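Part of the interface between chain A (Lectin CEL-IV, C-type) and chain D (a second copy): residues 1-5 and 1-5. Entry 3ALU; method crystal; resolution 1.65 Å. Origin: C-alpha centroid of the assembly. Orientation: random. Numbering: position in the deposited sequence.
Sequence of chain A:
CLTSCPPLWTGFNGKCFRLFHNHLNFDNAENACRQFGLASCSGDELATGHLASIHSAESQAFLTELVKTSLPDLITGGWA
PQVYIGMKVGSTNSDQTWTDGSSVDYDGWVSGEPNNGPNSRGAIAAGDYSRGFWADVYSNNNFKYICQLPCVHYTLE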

ATOM      1  N   CYS A   1      -2.502  -2.510  -7.431  1.00 44.69           N
ATOM      2  CA  CYS A   1      -2.508  -1.422  -6.408  1.00 44.75           C
ATOM      3  C   CYS A   1      -3.901  -0.930  -6.015  1.00 43.03           C
ATOM      4  O   CYS A   1      -4.813  -0.776  -6.844  1.00 43.06           O
ATOM      5  N   LEU A   2      -4.040  -0.723  -4.716  1.00 40.79           N
ATOM      6  CA  LEU A   2      -4.984   0.217  -4.160  1.00 37.87           C
ATOM      7  C   LEU A   2      -4.088   1.331  -3.643  1.00 35.38           C
ATOM      8  O   LEU A   2      -2.943   1.075  -3.275  1.00 34.53           O
ATOM      9  N   THR A   3      -4.591   2.561  -3.623  1.00 32.39           N
ATOM     10  CA  THR A   3      -3.895   3.659  -2.941  1.00 29.35           C
ATOM     11  C   THR A   3      -3.835   3.433  -1.406  1.00 27.93           C
ATOM     12  O   THR A   3      -4.839   3.082  -0.804  1.00 29.22           O
ATOM     13  N   SER A   4      -2.651   3.631  -0.801  1.00 25.18           N
ATOM     14  CA  SER A   4      -2.456   3.583   0.651  1.00 23.10           C
ATOM     15  C   SER A   4      -2.544   4.966   1.285  1.00 20.92           C
ATOM     16  O   SER A   4      -1.832   5.904   0.858  1.00 20.48           O
ATOM     17  N   CYS A   5      -3.382   5.090   2.307  1.00 18.99           N
ATOM     18  CA  CYS A   5      -3.608   6.372   2.996  1.00 18.09           C
ATOM     19  C   CYS A   5      -3.655   6.223   4.508  1.00 17.84           C
ATOM     20  O   CYS A   5      -3.952   5.134   5.024  1.00 17.34           O
TER
ATOM     21  N   CYS D   1      -0.546   4.809  -6.096  1.00 47.64           N
ATOM     22  CA  CYS D   1      -0.470   3.411  -5.584  1.00 47.61           C
ATOM     23  C   CYS D   1       0.500   2.493  -6.321  1.00 46.19           C
ATOM     24  O   CYS D   1       0.480   2.375  -7.558  1.00 46.49           O
ATOM     25  N   LEU D   2       1.353   1.858  -5.517  1.00 44.31           N
ATOM     26  CA  LEU D   2       2.221   0.768  -5.933  1.00 41.52           C
ATOM     27  C   LEU D   2       1.550  -0.500  -5.432  1.00 39.23           C
ATOM     28  O   LEU D   2       0.511  -0.442  -4.776  1.00 39.00           O
ATOM     29  N   THR D   3       2.167  -1.646  -5.701  1.00 36.50           N
ATOM     30  CA  THR D   3       1.700  -2.907  -5.125  1.00 33.52           C
ATOM     31  C   THR D   3       2.325  -3.129  -3.736  1.00 32.03           C
ATOM     32  O   THR D   3       3.520  -2.864  -3.533  1.00 33.07           O
ATOM     33  N   SER D   4       1.505  -3.566  -2.778  1.00 29.50           N
ATOM     34  CA  SER D   4       1.959  -3.893  -1.424  1.00 27.60           C
ATOM     35  C   SER D   4       2.274  -5.380  -1.256  1.00 24.98           C
ATOM     36  O   SER D   4       1.393  -6.227  -1.442  1.00 24.14           O
ATOM     37  N   CYS D   5       3.511  -5.685  -0.875  1.00 22.49           N
ATOM     38  CA  CYS D   5       3.972  -7.070  -0.752  1.00 21.07           C
ATOM     39  C   CYS D   5       4.744  -7.237   0.521  1.00 20.06           C
ATOM     40  O   CYS D   5       5.316  -6.251   1.025  1.00 20.02           O
TER

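The two N-terminal stretches are joined by an intermolecular disulfide at their first residues, backed by a single bridging water and a few close van der Waals contacts, with no direct hydrogen bond between them. The covalent link is formed by Cys A1 and Cys D1, whose SG atoms lie 2.1 Å apart. Both side chains point toward the opposing stretch, and both adopt the p rotamer, with chi1 of 81° in Cys A1 and 53° in Cys D1. The chi3 angle of the bridge is only 18°, far from the value near 90° that disulfides usually prefer, so the two CB atoms are nearly eclipsed about the sulfur-sulfur bond.

Each cysteine also packs against the backbone of the other chain. The CB of Cys A1 lies 3.0 Å from the O of Leu D2, and the CB of Cys D1 lies 3.0 Å from the O of Leu A2, a reciprocal pair of tight contacts that leaves the bridge beside the two carbonyls. Cys D1 reaches one residue further along chain A, its CB approaching the N of Thr A3 to 3.3 Å and the OG1 of the same threonine to 3.8 Å. These contacts help explain why the two cysteines carry most of the area covered between the stretches, 83 Å² on Cys A1 and 96 Å² on Cys D1, out of 279 Å² in total.

The leucines contribute through their main chains. Both side chains point away from the other stretch, Leu A2 with chi1 m and chi2 t, Leu D2 with both angles m; the CB of Leu A2 stays 5.6 Å from the CB of Cys D1, and the CB of Leu D2 stays 5.6 Å from the CB of Cys A1. Their carbonyls are instead bridged by water 1, which donates to the O of Leu A2 at 2.7 Å and to the O of Leu D2 at 2.9 Å. The same water accepts a hydrogen bond from the OG of Ser D4 at 2.9 Å. Two acceptors 4.1 Å apart, the O of Leu A2 and the O of Leu D2, could not bond to each other; the water supplies the protons that connect them.

The threonines and serines all have chi1 in the m well. Thr A3 points away overall, although its CB still touches the other stretch, whereas Thr D3 is directed sideways, its OG1 4.0 Å from the N of Cys A1. Both threonine hydroxyls are hydrogen-bonded elsewhere in the structure. Ser A4 and Ser D4 also point sideways, and their OG atoms remain 4.3 Å apart, too far for a hydrogen bond.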

ATOM      1  CB  CYS A   1      -1.655  -0.209  -6.848  1.00 45.65           C
ATOM      2  SG  CYS A   1      -2.432   0.994  -8.030  1.00 50.78           S
ATOM      3  CB  LEU A   2      -5.734  -0.423  -2.990  1.00 38.09           C
ATOM      4  CG  LEU A   2      -6.758  -1.488  -3.384  1.00 38.96           C
ATOM      5  CD1 LEU A   2      -7.244  -2.257  -2.162  1.00 39.21           C
ATOM      6  CD2 LEU A   2      -7.927  -0.855  -4.145  1.00 40.30           C
ATOM      7  CB  THR A   3      -4.574   5.012  -3.291  1.00 30.02           C
ATOM      8  OG1 THR A   3      -4.651   5.139  -4.719  1.00 28.44           O
ATOM      9  CG2 THR A   3      -3.775   6.194  -2.734  1.00 27.61           C
ATOM     10  CB  SER A   4      -1.075   3.035   0.985  1.00 24.08           C
ATOM     11  OG  SER A   4      -0.920   1.730   0.469  1.00 28.62           O
ATOM     12  CB  CYS A   5      -4.925   7.015   2.556  1.00 18.33           C
ATOM     13  SG  CYS A   5      -4.950   7.444   0.799  1.00 18.81           S
TER
ATOM     14  CB  CYS D   1      -1.849   2.751  -5.530  1.00 48.08           C
ATOM     15  SG  CYS D   1      -2.842   2.761  -7.043  1.00 51.89           S
ATOM     16  CB  LEU D   2       3.583   0.903  -5.245  1.00 41.54           C
ATOM     17  CG  LEU D   2       4.535   2.102  -5.404  1.00 42.46           C
ATOM     18  CD1 LEU D   2       4.566   2.618  -6.852  1.00 42.72           C
ATOM     19  CD2 LEU D   2       4.265   3.227  -4.394  1.00 42.32           C
ATOM     20  CB  THR D   3       1.960  -4.088  -6.123  1.00 33.36           C
ATOM     21  OG1 THR D   3       1.233  -3.823  -7.323  1.00 31.49           O
ATOM     22  CG2 THR D   3       1.477  -5.438  -5.556  1.00 31.72           C
ATOM     23  CB  SER D   4       0.891  -3.491  -0.406  1.00 28.74           C
ATOM     24  OG  SER D   4       0.653  -2.096  -0.524  1.00 31.70           O
ATOM     25  CB  CYS D   5       4.896  -7.470  -1.919  1.00 21.14           C
ATOM     26  SG  CYS D   5       4.033  -7.406  -3.483  1.00 21.63           S
TER
HETATM   27  O   HOH W   1      -1.004  -0.505  -2.315  1.00 40.01           O